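Local coordinates for protein 3-methyladenine dna-glycosylase (Archaeoglobus fulgidus, PDB 2JHN) that belongs to the AlkA-like DNA glycosylases, pairing a TATA-box-binding-protein-like domain with a helical HhH-GPD base-excision repair domain, at residues 91-94 and 98-101. The protein carries 1 engineered substitution. Numbering follows the deposited sequence.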
loop_
_atom_site.group_PDB
_atom_site.type_symbol
_atom_site.label_atom_id
_atom_site.label_comp_id
_atom_site.label_asym_id
_atom_site.label_seq_id
_atom_site.Cartn_x
_atom_site.Cartn_y
_atom_site.Cartn_z
ATOM N N PHE A 91 -10.107 -16.221 12.655
ATOM C CA PHE A 91 -8.963 -15.963 13.532
ATOM C C PHE A 91 -9.159 -14.699 14.381
ATOM O O PHE A 91 -8.931 -14.704 15.589
ATOM C CB PHE A 91 -7.677 -15.896 12.686
ATOM C CG PHE A 91 -6.423 -15.646 13.488
ATOM C CD1 PHE A 91 -5.626 -16.714 13.916
ATOM C CD2 PHE A 91 -6.048 -14.352 13.826
ATOM C CE1 PHE A 91 -4.469 -16.478 14.654
ATOM C CE2 PHE A 91 -4.896 -14.101 14.564
ATOM C CZ PHE A 91 -4.101 -15.178 14.981
ATOM N N MET A 92 -9.587 -13.602 13.757
ATOM C CA MET A 92 -9.822 -12.374 14.497
ATOM C C MET A 92 -10.895 -12.561 15.604
ATOM O O MET A 92 -10.792 -11.961 16.677
ATOM C CB MET A 92 -10.198 -11.234 13.531
ATOM C CG MET A 92 -8.995 -10.837 12.661
ATOM S SD MET A 92 -9.401 -9.546 11.465
ATOM C CE MET A 92 -9.184 -8.140 12.532
ATOM N N ASP A 93 -11.864 -13.433 15.330
ATOM C CA ASP A 93 -12.988 -13.682 16.238
ATOM C C ASP A 93 -12.505 -14.292 17.553
ATOM O O ASP A 93 -13.130 -14.108 18.615
ATOM C CB ASP A 93 -13.977 -14.631 15.573
ATOM C CG ASP A 93 -15.038 -13.915 14.779
ATOM O OD1 ASP A 93 -15.247 -12.696 14.963
ATOM O OD2 ASP A 93 -15.687 -14.590 13.956
ATOM N N GLY A 94 -11.367 -14.974 17.468
ATOM C CA GLY A 94 -10.770 -15.691 18.588
ATOM C C GLY A 94 -9.996 -14.826 19.551
ATOM O O GLY A 94 -9.375 -15.339 20.495
ATOM N N LEU A 98 -8.972 -8.201 18.546
ATOM C CA LEU A 98 -9.104 -8.387 17.091
ATOM C C LEU A 98 -10.551 -8.390 16.621
ATOM O O LEU A 98 -10.864 -7.837 15.554
ATOM C CB LEU A 98 -8.386 -9.635 16.584
ATOM C CG LEU A 98 -6.873 -9.622 16.829
ATOM C CD1 LEU A 98 -6.208 -10.947 16.334
ATOM C CD2 LEU A 98 -6.215 -8.380 16.209
ATOM N N ARG A 99 -11.434 -8.999 17.419
ATOM C CA ARG A 99 -12.849 -9.049 17.073
ATOM C C ARG A 99 -13.458 -7.639 17.027
ATOM O O ARG A 99 -14.271 -7.345 16.148
ATOM C CB ARG A 99 -13.618 -9.909 18.085
ATOM C CG ARG A 99 -15.033 -10.262 17.629
ATOM C CD ARG A 99 -15.574 -11.442 18.453
ATOM N NE ARG A 99 -15.761 -11.057 19.847
ATOM C CZ ARG A 99 -15.023 -11.494 20.869
ATOM N NH1 ARG A 99 -14.053 -12.373 20.653
ATOM N NH2 ARG A 99 -15.273 -11.065 22.112
ATOM N N MET A 100 -13.039 -6.808 17.982
ATOM C CA MET A 100 -13.360 -5.382 18.098
ATOM C C MET A 100 -12.931 -4.574 16.857
ATOM O O MET A 100 -13.680 -3.719 16.357
ATOM C CB MET A 100 -12.640 -4.856 19.338
ATOM C CG MET A 100 -13.128 -3.548 19.914
ATOM S SD MET A 100 -12.478 -3.378 21.583
ATOM C CE MET A 100 -13.597 -4.414 22.505
ATOM N N LEU A 101 -11.720 -4.848 16.384
ATOM C CA LEU A 101 -11.168 -4.262 15.136
ATOM C C LEU A 101 -11.922 -4.751 13.903
ATOM O O LEU A 101 -12.279 -3.956 13.031
ATOM C CB LEU A 101 -9.694 -4.641 14.970
ATOM C CG LEU A 101 -8.542 -3.892 15.599
ATOM C CD1 LEU A 101 -7.262 -4.517 15.065
ATOM C CD2 LEU A 101 -8.604 -2.404 15.248
#
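The backbone carbonyl O of Asp93, in segment 91-94 on helix 86-93, takes a hydrogen bond of 2.8 Å from NH1 of Arg99 on the next helix, 96-104. The oxygen sits at the edge of the guanidinium, only 9° out of its plane, while the donor is tilted from the carbonyl plane; the N-H...O angle is 147°. Arg99 gets there by running out extended and then bending at chi3, which turns NH1 toward Asp93 O. Its aliphatic part passes the Asp93 carboxylate, with OD1 3.6 Å from CG of Arg99. That carboxylate does not pair with the guanidinium; its OD1 forms a salt bridge with Lys102.

The remaining contacts are mostly between apolar groups. The side chain of Leu98 starts out toward segment 91-94, its CB 3.3 Å from Met92 O, and Met92 CB and Leu98 CB meet at 3.9 Å with their side chains roughly perpendicular. Met92, bent at chi3 (84°), lays CE against Leu98 O (3.5 Å) and near Leu101 CB (4.3 Å), and Leu98 CD1 approaches CE2 of Phe91 obliquely. Leu98 and Leu101 also pack on helices 241-251 and 274-287, joining this pair of consecutive helices to the helical body of the protein. The partial negative charge expected on a carbonyl near the C-terminal part of a helix would favour a cationic donor, and Arg99 thereby ties the two helices together across their short turn.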